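Long-range contacts in putative amidohydrolase (Unidentified, PDB 3FEQ), which probably acts as a zinc-dependent prolidase of the amidohydrolase superfamily, hydrolysing dipeptides that end in proline: residues 14-19 with 348-353; 60-65 with 355-360; 126-131 with 402-407. All coordinates share one frame; numbering follows the deposited sequence.

Contact 1 of 3, residues 14-19 with 348-353; sequences LDLERG and ALRSAT
Leu14, Leu16 and Leu349 form the apolar side of this contact, with Thr353 beside Leu16. Leu14 and Leu349 meet through single methyls, CD1 of Leu14 lying 3.9 Å from CD1 of Leu349. Leu16 is the more deeply engaged residue, since both of its methyl branches touch the other segment. Its CD2 comes within 4.1 Å of Leu349 CB, the two side chains crossing at about a right angle, while its CD1 rests 3.5 Å from Thr353 OG1. Pro59 and Met58 of strand 56-66, with Leu385, extend this apolar layer.

The hydroxyl beside Leu16 is satisfied within its own segment. With chi1 at 50°, Thr353 OG1 sits between the backbone N and the carbonyl carbon, and donates a hydrogen bond of 2.6 Å to Leu349 O, approaching 25° from the carbonyl plane.

The polar side belongs to Arg350. Its chain, extended from CG to NE, carries the guanidinium across to the turn that follows strand 11-15, where NH2 lies 3.0 Å from Leu16 O. Glu17 O stands at the edge of the same group, close to its plane and 3.9 Å from NH2.

Leucines bordered by an arginine reaching two backbone carbonyls thus join the end of helix 345-351, and Thr353 just beyond it, to strand 11-15 and its following turn, consistent with the junction of TIM barrel and small beta domain in amidohydrolases.

Contact 2 of 3, residues 60-65 with 355-360; sequences GFIDCH and VAAEIV. With ZN (zinc ion), chain U.
Ile62 of strand 56-66 packs on Ala356 of helix 354-359 in the TIM-barrel fold of the amidohydrolases, where a helix from late in the chain covers the strand that leads into the HxH metal motif. Its CB already touches, 3.7 Å from Ala356 CB. From there the side chain forks. CG2 stays beside the same alanine, at 4.0 Å from its CB. The other branch leaves with CG1 anti to the carbonyl carbon (chi1 -48°) and continues extended (chi2 174°), which brings CD1 to the next residue of the helix, 3.8 Å from Ala357 CB.

Two residues further along the chain, Cys64 faces the same helix. Its SG lies 3.6 Å from Ala356 CB and also meets CD1 of Ile359, so that the small alanine is shared between isoleucine and cysteine. Phe269 and Val271 of strand 269-271 continue the apolar packing around Ile359.

At Cys64 and His65 the chain turns a corner, where an Asx turn has His65 N donating to Asp63 OD1 at 3.1 Å. His65 and His67 both bind the zinc ion, in a site that also includes Asp323; the metal lies at the ring edge of His65, in the imidazole plane, 2.5 Å from NE2.

Contact 3 of 3, residues 126-131 with 402-407; sequences GPRIFP and LQRGTL
The guanidinium groups of Arg128 and Arg404 approach each other with their planes 59° apart, and so do not stack. At the edge of the Arg128 group, near its plane, lies the aliphatic CD of Arg404, 3.5 Å from NH2. Seen from the other partner, Arg128 NH2 stands obliquely to the Arg404 group, 3.7 Å from its NE. The side chains cross at about a right angle, and each is bent at chi3. CG of Arg404 packs 3.8 Å from Arg128 NH2.

The carboxamide of Gln403 is the third flat group. It reaches over to the backbone of Gly126 and Pro127, with CD 3.8 Å from Gly126 O. Gln403 ends strand 398-403, and Arg404 and Gly405 form the two-residue turn of a tight beta hairpin, in which Gln403 N donates to Thr406 O at 2.8 Å. The hairpin joins strands 398-403 and 406-410. Arg404, at its tip, meets Arg128 of strand 128-129, while Gln403 meets Gly126 and Pro127 in the loop that leads into that strand.

The closeness of two like charges is probably eased by acidic partners. Asp376 forms a salt bridge to Arg128 NH1 and also accepts from Arg404 N, while Glu32 pairs with Arg404 NH1. These carboxylates probably offset the repulsion between the two arginines.

How the contacts relate
Contact 2 is the core member of the set, its centre about 6 Å from the chain centre; contacts 1 and 3, whose centres lie about 16 and 14 Å from it, are buried too but lie further out, and contact 1 includes the exposed Glu17. All three reach one sheet. Contacts 1 and 2 use neighbouring strands and successive helices, and they are joined directly by a probable hydrogen bond from Ile62 N to Ala352 O at 2.9 Å. Contact 3 touches contact 2 through Phe130 CD1 and Val360 CG1, 4.0 Å apart, but does not touch contact 1. Chemistry follows position: purely apolar packing across contact 2, leucines bordered by an arginine in contact 1, and in contact 3 two close arginines, each with an acidic partner.

Contact 1 of 3, residues 14-19 with 348-353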
ATOM      1  N   LEU C  14      17.105  25.022 -53.499  1.00 65.52           N
ATOM      2  CA  LEU C  14      16.339  23.855 -53.871  1.00 66.76           C
ATOM      3  C   LEU C  14      14.879  24.123 -53.606  1.00 68.12           C
ATOM      4  O   LEU C  14      14.483  24.396 -52.479  1.00 68.45           O
ATOM      5  CB  LEU C  14      16.788  22.643 -53.070  1.00 67.65           C
ATOM      6  CG  LEU C  14      16.740  21.292 -53.781  1.00 70.37           C
ATOM      7  CD1 LEU C  14      17.109  20.198 -52.793  1.00 78.35           C
ATOM      8  CD2 LEU C  14      15.387  21.003 -54.417  1.00 64.57           C
ATOM      9  N   ASP C  15      14.085  24.063 -54.664  1.00 72.66           N
ATOM     10  CA  ASP C  15      12.650  24.058 -54.517  1.00 72.96           C
ATOM     11  C   ASP C  15      12.133  22.671 -54.812  1.00 72.93           C
ATOM     12  O   ASP C  15      12.435  22.095 -55.854  1.00 73.25           O
ATOM     13  CB  ASP C  15      12.008  25.068 -55.453  1.00 78.77           C
ATOM     14  CG  ASP C  15      10.559  25.321 -55.115  1.00 89.94           C
ATOM     15  OD1 ASP C  15       9.706  24.490 -55.501  1.00 93.59           O
ATOM     16  OD2 ASP C  15      10.277  26.345 -54.454  1.00 98.74           O
ATOM     17  N   LEU C  16      11.319  22.160 -53.897  1.00 73.25           N
ATOM     18  CA  LEU C  16      11.062  20.734 -53.809  1.00 72.41           C
ATOM     19  C   LEU C  16       9.774  20.287 -54.488  1.00 75.78           C
ATOM     20  O   LEU C  16       9.690  19.163 -54.976  1.00 79.92           O
ATOM     21  CB  LEU C  16      11.104  20.276 -52.353  1.00 68.86           C
ATOM     22  CG  LEU C  16      12.526  20.098 -51.826  1.00 59.51           C
ATOM     23  CD1 LEU C  16      12.633  20.545 -50.383  1.00 64.04           C
ATOM     24  CD2 LEU C  16      12.973  18.663 -51.991  1.00 46.36           C
ATOM     25  N   GLU C  17       8.776  21.162 -54.535  1.00 79.86           N
ATOM     26  CA  GLU C  17       7.506  20.820 -55.172  1.00 87.03           C
ATOM     27  C   GLU C  17       7.602  20.909 -56.690  1.00 87.83           C
ATOM     28  O   GLU C  17       6.791  20.320 -57.404  1.00 93.71           O
ATOM     29  CB  GLU C  17       6.353  21.681 -54.643  1.00 89.11           C
ATOM     30  CG  GLU C  17       6.687  23.152 -54.445  1.00108.87           C
ATOM     31  CD  GLU C  17       7.144  23.473 -53.023  1.00125.67           C
ATOM     32  OE1 GLU C  17       8.175  22.922 -52.573  1.00129.97           O
ATOM     33  OE2 GLU C  17       6.474  24.295 -52.357  1.00131.06           O
ATOM     34  N   ARG C  18       8.610  21.626 -57.174  1.00 86.61           N
ATOM     35  CA  ARG C  18       8.882  21.695 -58.603  1.00 86.60           C
ATOM     36  C   ARG C  18      10.041  20.787 -58.982  1.00 80.61           C
ATOM     37  O   ARG C  18      10.075  20.236 -60.079  1.00 80.39           O
ATOM     38  CB  ARG C  18       9.165  23.135 -59.031  1.00 92.16           C
ATOM     39  CG  ARG C  18       7.939  24.035 -59.013  1.00100.42           C
ATOM     40  CD  ARG C  18       8.271  25.411 -58.452  1.00112.23           C
ATOM     41  NE  ARG C  18       8.883  26.284 -59.454  1.00124.73           N
ATOM     42  CZ  ARG C  18      10.187  26.543 -59.542  1.00127.64           C
ATOM     43  NH1 ARG C  18      11.037  26.003 -58.681  1.00132.98           N
ATOM     44  NH2 ARG C  18      10.641  27.350 -60.492  1.00123.22           N
ATOM     45  N   GLY C  19      10.990  20.629 -58.068  1.00 76.91           N
ATOM     46  CA  GLY C  19      12.053  19.644 -58.235  1.00 72.38           C
ATOM     47  C   GLY C  19      13.237  20.183 -59.000  1.00 69.46           C
ATOM     48  O   GLY C  19      13.902  19.452 -59.723  1.00 72.11           O
ATOM     49  N   ALA C 348      13.596  10.938 -52.294  1.00 49.87           N
ATOM     50  CA  ALA C 348      14.446  10.768 -51.114  1.00 46.09           C
ATOM     51  C   ALA C 348      14.603  12.078 -50.340  1.00 48.64           C
ATOM     52  O   ALA C 348      14.496  12.107 -49.116  1.00 47.97           O
ATOM     53  CB  ALA C 348      15.796  10.218 -51.515  1.00 33.36           C
ATOM     54  N   LEU C 349      14.790  13.170 -51.067  1.00 46.28           N
ATOM     55  CA  LEU C 349      14.897  14.464 -50.436  1.00 47.48           C
ATOM     56  C   LEU C 349      13.554  14.980 -49.925  1.00 47.51           C
ATOM     57  O   LEU C 349      13.510  15.743 -48.958  1.00 44.06           O
ATOM     58  CB  LEU C 349      15.537  15.471 -51.387  1.00 51.16           C
ATOM     59  CG  LEU C 349      16.982  15.220 -51.827  1.00 48.63           C
ATOM     60  CD1 LEU C 349      17.370  16.262 -52.854  1.00 57.40           C
ATOM     61  CD2 LEU C 349      17.956  15.253 -50.669  1.00 52.15           C
ATOM     62  N   ARG C 350      12.464  14.563 -50.559  1.00 43.56           N
ATOM     63  CA  ARG C 350      11.138  15.015 -50.137  1.00 46.69           C
ATOM     64  C   ARG C 350      10.756  14.405 -48.801  1.00 46.60           C
ATOM     65  O   ARG C 350      10.057  15.033 -47.997  1.00 50.64           O
ATOM     66  CB  ARG C 350      10.066  14.672 -51.177  1.00 49.79           C
ATOM     67  CG  ARG C 350       9.829  15.745 -52.224  1.00 52.52           C
ATOM     68  CD  ARG C 350       8.399  15.681 -52.757  1.00 71.60           C
ATOM     69  NE  ARG C 350       8.225  16.490 -53.967  1.00 88.59           N
ATOM     70  CZ  ARG C 350       8.363  16.036 -55.214  1.00 86.15           C
ATOM     71  NH1 ARG C 350       8.662  14.759 -55.436  1.00 81.60           N
ATOM     72  NH2 ARG C 350       8.189  16.856 -56.249  1.00 77.36           N
ATOM     73  N   SER C 351      11.230  13.183 -48.574  1.00 46.41           N
ATOM     74  CA  SER C 351      10.863  12.427 -47.386  0.50 46.99           C
ATOM     75  C   SER C 351      11.389  13.091 -46.123  1.00 45.44           C
ATOM     76  O   SER C 351      10.743  13.039 -45.076  1.00 48.80           O
ATOM     77  CB  SER C 351      11.381  10.996 -47.482  0.50 48.33           C
ATOM     78  OG  SER C 351      10.527  10.220 -48.305  0.50 49.13           O
ATOM     79  N   ALA C 352      12.546  13.734 -46.248  1.00 43.93           N
ATOM     80  CA  ALA C 352      13.217  14.380 -45.129  1.00 39.19           C
ATOM     81  C   ALA C 352      12.894  15.860 -45.033  1.00 39.33           C
ATOM     82  O   ALA C 352      13.449  16.559 -44.188  1.00 50.79           O
ATOM     83  CB  ALA C 352      14.723  14.173 -45.228  1.00 37.78           C
ATOM     84  N   THR C 353      12.011  16.348 -45.898  1.00 38.24           N
ATOM     85  CA  THR C 353      11.709  17.771 -45.931  1.00 41.58           C
ATOM     86  C   THR C 353      10.216  18.013 -45.964  1.00 44.38           C
ATOM     87  O   THR C 353       9.589  18.173 -44.912  1.00 53.03           O
ATOM     88  CB  THR C 353      12.357  18.479 -47.131  1.00 43.01           C
ATOM     89  OG1 THR C 353      12.049  17.756 -48.324  1.00 50.12           O
ATOM     90  CG2 THR C 353      13.874  18.573 -46.968  1.00 39.44           C
TER

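Contact 2 of 3, residues 60-65 with 355-360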
ATOM      1  N   GLY C  60      16.736  22.449 -43.840  1.00 47.17           N
ATOM      2  CA  GLY C  60      17.390  21.504 -42.955  1.00 46.66           C
ATOM      3  C   GLY C  60      16.564  20.243 -42.846  1.00 46.36           C
ATOM      4  O   GLY C  60      15.336  20.293 -42.955  1.00 40.56           O
ATOM      5  N   PHE C  61      17.235  19.113 -42.640  1.00 39.03           N
ATOM      6  CA  PHE C  61      16.574  17.828 -42.701  1.00 39.88           C
ATOM      7  C   PHE C  61      15.812  17.521 -41.421  1.00 42.23           C
ATOM      8  O   PHE C  61      16.219  17.918 -40.331  1.00 48.37           O
ATOM      9  CB  PHE C  61      17.568  16.712 -42.958  1.00 42.55           C
ATOM     10  CG  PHE C  61      18.525  16.987 -44.068  1.00 51.39           C
ATOM     11  CD1 PHE C  61      18.100  17.552 -45.260  1.00 58.35           C
ATOM     12  CD2 PHE C  61      19.850  16.598 -43.949  1.00 55.63           C
ATOM     13  CE1 PHE C  61      18.995  17.773 -46.290  1.00 58.07           C
ATOM     14  CE2 PHE C  61      20.744  16.809 -44.972  1.00 49.82           C
ATOM     15  CZ  PHE C  61      20.317  17.406 -46.147  1.00 49.70           C
ATOM     16  N   ILE C  62      14.716  16.784 -41.575  1.00 38.16           N
ATOM     17  CA  ILE C  62      13.914  16.310 -40.469  1.00 26.78           C
ATOM     18  C   ILE C  62      13.888  14.794 -40.477  1.00 30.50           C
ATOM     19  O   ILE C  62      13.538  14.182 -41.481  1.00 38.46           O
ATOM     20  CB  ILE C  62      12.480  16.780 -40.612  1.00 38.68           C
ATOM     21  CG1 ILE C  62      12.442  18.274 -40.933  1.00 30.57           C
ATOM     22  CG2 ILE C  62      11.670  16.402 -39.368  1.00 37.79           C
ATOM     23  CD1 ILE C  62      11.065  18.796 -41.242  1.00 17.94           C
ATOM     24  N   ASP C  63      14.243  14.190 -39.350  1.00 33.15           N
ATOM     25  CA  ASP C  63      14.215  12.737 -39.205  1.00 34.95           C
ATOM     26  C   ASP C  63      13.038  12.305 -38.343  1.00 40.93           C
ATOM     27  O   ASP C  63      12.923  12.717 -37.183  1.00 45.02           O
ATOM     28  CB  ASP C  63      15.508  12.247 -38.573  1.00 28.78           C
ATOM     29  CG  ASP C  63      15.678  10.760 -38.687  1.00 36.86           C
ATOM     30  OD1 ASP C  63      14.662  10.023 -38.636  1.00 47.48           O
ATOM     31  OD2 ASP C  63      16.845  10.330 -38.832  1.00 31.34           O
ATOM     32  N   CYS C  64      12.188  11.446 -38.896  1.00 25.69           N
ATOM     33  CA  CYS C  64      10.892  11.202 -38.299  1.00 31.62           C
ATOM     34  C   CYS C  64      10.875  10.006 -37.377  1.00 34.90           C
ATOM     35  O   CYS C  64       9.821   9.668 -36.837  1.00 41.15           O
ATOM     36  CB  CYS C  64       9.838  10.986 -39.380  1.00 43.55           C
ATOM     37  SG  CYS C  64       9.551  12.405 -40.396  1.00 37.68           S
ATOM     38  N   HIS C  65      12.018   9.334 -37.242  1.00 31.38           N
ATOM     39  CA  HIS C  65      12.152   8.252 -36.269  1.00 31.48           C
ATOM     40  C   HIS C  65      13.589   8.138 -35.746  1.00 34.77           C
ATOM     41  O   HIS C  65      14.429   7.496 -36.361  1.00 40.34           O
ATOM     42  CB  HIS C  65      11.680   6.930 -36.890  1.00 17.06           C
ATOM     43  CG  HIS C  65      11.324   5.870 -35.893  1.00 24.48           C
ATOM     44  ND1 HIS C  65      10.031   5.437 -35.692  1.00 37.69           N
ATOM     45  CD2 HIS C  65      12.099   5.137 -35.058  1.00 35.49           C
ATOM     46  CE1 HIS C  65      10.025   4.487 -34.770  1.00 50.43           C
ATOM     47  NE2 HIS C  65      11.269   4.289 -34.365  1.00 25.83           N
ATOM     48  N   VAL C 355       7.565  16.232 -46.891  1.00 42.61           N
ATOM     49  CA  VAL C 355       6.730  15.181 -46.312  1.00 46.00           C
ATOM     50  C   VAL C 355       6.885  15.099 -44.806  1.00 43.98           C
ATOM     51  O   VAL C 355       5.903  14.991 -44.075  1.00 46.15           O
ATOM     52  CB  VAL C 355       7.047  13.814 -46.916  1.00 46.76           C
ATOM     53  CG1 VAL C 355       6.069  12.778 -46.400  1.00 43.64           C
ATOM     54  CG2 VAL C 355       6.988  13.891 -48.434  1.00 50.00           C
ATOM     55  N   ALA C 356       8.133  15.138 -44.353  1.00 46.10           N
ATOM     56  CA  ALA C 356       8.436  15.112 -42.935  1.00 38.18           C
ATOM     57  C   ALA C 356       7.748  16.259 -42.197  1.00 38.54           C
ATOM     58  O   ALA C 356       7.107  16.037 -41.174  1.00 32.86           O
ATOM     59  CB  ALA C 356       9.934  15.160 -42.720  1.00 45.82           C
ATOM     60  N   ALA C 357       7.852  17.478 -42.727  1.00 35.47           N
ATOM     61  CA  ALA C 357       7.288  18.640 -42.039  1.00 30.25           C
ATOM     62  C   ALA C 357       5.776  18.545 -41.927  1.00 38.58           C
ATOM     63  O   ALA C 357       5.189  19.030 -40.962  1.00 48.96           O
ATOM     64  CB  ALA C 357       7.690  19.904 -42.710  1.00 31.48           C
ATOM     65  N   GLU C 358       5.156  17.873 -42.892  1.00 34.20           N
ATOM     66  CA  GLU C 358       3.739  17.559 -42.820  1.00 44.01           C
ATOM     67  C   GLU C 358       3.451  16.559 -41.707  1.00 41.49           C
ATOM     68  O   GLU C 358       2.447  16.674 -41.002  1.00 38.29           O
ATOM     69  CB  GLU C 358       3.253  16.998 -44.158  1.00 43.81           C
ATOM     70  CG  GLU C 358       1.741  16.957 -44.314  1.00 51.94           C
ATOM     71  CD  GLU C 358       1.300  16.359 -45.644  1.00 68.61           C
ATOM     72  OE1 GLU C 358       2.081  16.409 -46.627  1.00 79.82           O
ATOM     73  OE2 GLU C 358       0.162  15.844 -45.711  1.00 80.10           O
ATOM     74  N   ILE C 359       4.314  15.555 -41.588  1.00 39.59           N
ATOM     75  CA  ILE C 359       4.193  14.560 -40.537  1.00 31.91           C
ATOM     76  C   ILE C 359       4.217  15.222 -39.155  1.00 39.81           C
ATOM     77  O   ILE C 359       3.299  15.010 -38.350  1.00 38.89           O
ATOM     78  CB  ILE C 359       5.301  13.517 -40.651  1.00 36.86           C
ATOM     79  CG1 ILE C 359       4.997  12.561 -41.801  1.00 34.07           C
ATOM     80  CG2 ILE C 359       5.497  12.760 -39.329  1.00 35.44           C
ATOM     81  CD1 ILE C 359       6.098  11.575 -42.069  1.00 25.18           C
ATOM     82  N   VAL C 360       5.206  16.086 -38.917  1.00 26.41           N
ATOM     83  CA  VAL C 360       5.269  16.818 -37.665  1.00 29.75           C
ATOM     84  C   VAL C 360       4.349  18.038 -37.583  1.00 34.74           C
ATOM     85  O   VAL C 360       4.517  18.848 -36.663  1.00 32.78           O
ATOM     86  CB  VAL C 360       6.724  17.201 -37.250  1.00 34.31           C
ATOM     87  CG1 VAL C 360       7.587  15.956 -37.118  1.00 19.18           C
ATOM     88  CG2 VAL C 360       7.346  18.185 -38.236  1.00 33.67           C
TER
HETATM   89 ZN    ZN U 425      11.813   2.612 -32.533  0.50 42.80          ZN

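Contact 3 of 3, residues 126-131 with 402-407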
ATOM      1  N   GLY C 126      22.137  20.518 -30.774  1.00 32.19           N
ATOM      2  CA  GLY C 126      21.380  19.441 -31.404  1.00 25.07           C
ATOM      3  C   GLY C 126      20.165  19.942 -32.158  1.00 28.08           C
ATOM      4  O   GLY C 126      19.868  21.134 -32.115  1.00 26.64           O
ATOM      5  N   PRO C 127      19.470  19.039 -32.883  1.00 26.00           N
ATOM      6  CA  PRO C 127      18.274  19.395 -33.641  1.00 28.26           C
ATOM      7  C   PRO C 127      17.156  19.746 -32.694  1.00 35.01           C
ATOM      8  O   PRO C 127      17.244  19.409 -31.515  1.00 34.16           O
ATOM      9  CB  PRO C 127      17.920  18.098 -34.372  1.00 32.64           C
ATOM     10  CG  PRO C 127      19.155  17.252 -34.287  1.00 29.07           C
ATOM     11  CD  PRO C 127      19.803  17.612 -33.025  1.00 17.93           C
ATOM     12  N   ARG C 128      16.130  20.425 -33.199  1.00 33.51           N
ATOM     13  CA  ARG C 128      14.874  20.577 -32.476  1.00 36.83           C
ATOM     14  C   ARG C 128      14.311  19.192 -32.298  1.00 37.61           C
ATOM     15  O   ARG C 128      14.426  18.358 -33.193  1.00 37.19           O
ATOM     16  CB  ARG C 128      13.886  21.469 -33.239  1.00 35.03           C
ATOM     17  CG  ARG C 128      12.454  21.462 -32.699  1.00 54.34           C
ATOM     18  CD  ARG C 128      11.573  22.503 -33.378  1.00 56.09           C
ATOM     19  NE  ARG C 128      12.169  22.989 -34.615  1.00 69.63           N
ATOM     20  CZ  ARG C 128      12.503  24.256 -34.839  1.00 85.33           C
ATOM     21  NH1 ARG C 128      13.057  24.596 -35.996  1.00 85.50           N
ATOM     22  NH2 ARG C 128      12.273  25.187 -33.916  1.00 94.05           N
ATOM     23  N   ILE C 129      13.776  18.928 -31.108  1.00 41.62           N
ATOM     24  CA  ILE C 129      13.204  17.628 -30.793  1.00 36.44           C
ATOM     25  C   ILE C 129      11.668  17.704 -30.721  1.00 38.57           C
ATOM     26  O   ILE C 129      11.100  18.629 -30.122  1.00 34.07           O
ATOM     27  CB  ILE C 129      13.792  17.063 -29.487  1.00 31.52           C
ATOM     28  CG1 ILE C 129      15.320  17.030 -29.558  1.00 39.77           C
ATOM     29  CG2 ILE C 129      13.306  15.652 -29.242  1.00 35.07           C
ATOM     30  CD1 ILE C 129      16.013  16.829 -28.211  1.00 28.91           C
ATOM     31  N   PHE C 130      11.011  16.753 -31.383  1.00 28.49           N
ATOM     32  CA  PHE C 130       9.598  16.498 -31.160  1.00 35.95           C
ATOM     33  C   PHE C 130       9.428  15.236 -30.328  1.00 40.02           C
ATOM     34  O   PHE C 130       9.305  14.140 -30.881  1.00 41.56           O
ATOM     35  CB  PHE C 130       8.850  16.373 -32.486  1.00 32.66           C
ATOM     36  CG  PHE C 130       8.814  17.644 -33.281  1.00 30.71           C
ATOM     37  CD1 PHE C 130       9.715  17.862 -34.312  1.00 29.93           C
ATOM     38  CD2 PHE C 130       7.887  18.626 -32.994  1.00 40.71           C
ATOM     39  CE1 PHE C 130       9.701  19.035 -35.027  1.00 30.05           C
ATOM     40  CE2 PHE C 130       7.859  19.805 -33.714  1.00 37.73           C
ATOM     41  CZ  PHE C 130       8.767  20.011 -34.729  1.00 40.64           C
ATOM     42  N   PRO C 131       9.378  15.393 -28.994  1.00 35.63           N
ATOM     43  CA  PRO C 131       9.477  14.256 -28.102  1.00 35.40           C
ATOM     44  C   PRO C 131       8.174  13.467 -28.029  1.00 38.00           C
ATOM     45  O   PRO C 131       7.079  14.037 -28.110  1.00 41.42           O
ATOM     46  CB  PRO C 131       9.790  14.903 -26.760  1.00 27.89           C
ATOM     47  CG  PRO C 131       9.106  16.202 -26.818  1.00 35.65           C
ATOM     48  CD  PRO C 131       9.147  16.645 -28.255  1.00 33.29           C
ATOM     49  N   LEU C 402      22.180  26.161 -40.605  1.00 44.79           N
ATOM     50  CA  LEU C 402      21.515  27.237 -39.899  1.00 50.38           C
ATOM     51  C   LEU C 402      20.298  26.710 -39.173  1.00 53.40           C
ATOM     52  O   LEU C 402      19.530  25.918 -39.719  1.00 58.92           O
ATOM     53  CB  LEU C 402      21.086  28.325 -40.874  1.00 53.67           C
ATOM     54  CG  LEU C 402      22.015  29.525 -40.991  1.00 52.70           C
ATOM     55  CD1 LEU C 402      23.265  29.143 -41.743  1.00 46.03           C
ATOM     56  CD2 LEU C 402      21.294  30.650 -41.691  1.00 57.11           C
ATOM     57  N   GLN C 403      20.103  27.175 -37.949  1.00 47.63           N
ATOM     58  CA  GLN C 403      18.967  26.743 -37.156  1.00 49.86           C
ATOM     59  C   GLN C 403      18.259  27.955 -36.554  1.00 44.28           C
ATOM     60  O   GLN C 403      18.895  28.799 -35.937  1.00 39.30           O
ATOM     61  CB  GLN C 403      19.454  25.785 -36.071  1.00 55.78           C
ATOM     62  CG  GLN C 403      18.425  24.796 -35.572  1.00 58.03           C
ATOM     63  CD  GLN C 403      19.042  23.673 -34.762  1.00 56.58           C
ATOM     64  OE1 GLN C 403      18.539  22.554 -34.772  1.00 74.72           O
ATOM     65  NE2 GLN C 403      20.134  23.959 -34.065  1.00 32.99           N
ATOM     66  N   ARG C 404      16.955  28.062 -36.788  1.00 42.87           N
ATOM     67  CA  ARG C 404      16.181  29.229 -36.367  1.00 59.54           C
ATOM     68  C   ARG C 404      16.952  30.547 -36.495  1.00 61.97           C
ATOM     69  O   ARG C 404      17.184  31.255 -35.510  1.00 58.92           O
ATOM     70  CB  ARG C 404      15.645  29.049 -34.940  1.00 66.44           C
ATOM     71  CG  ARG C 404      14.371  28.212 -34.847  1.00 70.16           C
ATOM     72  CD  ARG C 404      13.699  28.338 -33.492  1.00 67.49           C
ATOM     73  NE  ARG C 404      14.512  27.760 -32.424  1.00 73.31           N
ATOM     74  CZ  ARG C 404      14.902  28.415 -31.336  1.00 67.94           C
ATOM     75  NH1 ARG C 404      14.547  29.678 -31.155  1.00 74.80           N
ATOM     76  NH2 ARG C 404      15.635  27.804 -30.420  1.00 61.27           N
ATOM     77  N   GLY C 405      17.381  30.852 -37.714  1.00 64.97           N
ATOM     78  CA  GLY C 405      18.077  32.096 -37.968  1.00 62.91           C
ATOM     79  C   GLY C 405      19.576  31.985 -37.803  1.00 62.44           C
ATOM     80  O   GLY C 405      20.326  32.414 -38.666  1.00 75.47           O
ATOM     81  N   THR C 406      20.027  31.410 -36.698  1.00 59.22           N
ATOM     82  CA  THR C 406      21.449  31.468 -36.374  1.00 57.38           C
ATOM     83  C   THR C 406      22.291  30.316 -36.954  1.00 55.69           C
ATOM     84  O   THR C 406      21.785  29.232 -37.225  1.00 59.97           O
ATOM     85  CB  THR C 406      21.691  31.643 -34.862  1.00 52.01           C
ATOM     86  OG1 THR C 406      22.500  30.565 -34.397  1.00 55.94           O
ATOM     87  CG2 THR C 406      20.371  31.663 -34.087  1.00 46.86           C
ATOM     88  N   LEU C 407      23.573  30.580 -37.172  1.00 56.97           N
ATOM     89  CA  LEU C 407      24.474  29.604 -37.772  1.00 60.90           C
ATOM     90  C   LEU C 407      25.072  28.709 -36.686  1.00 56.78           C
ATOM     91  O   LEU C 407      25.571  29.192 -35.682  1.00 56.83           O
ATOM     92  CB  LEU C 407      25.575  30.324 -38.572  1.00 60.13           C
ATOM     93  CG  LEU C 407      26.824  29.536 -38.984  1.00 61.74           C
ATOM     94  CD1 LEU C 407      26.627  28.857 -40.314  1.00 57.66           C
ATOM     95  CD2 LEU C 407      28.053  30.420 -39.019  1.00 54.77           C
TER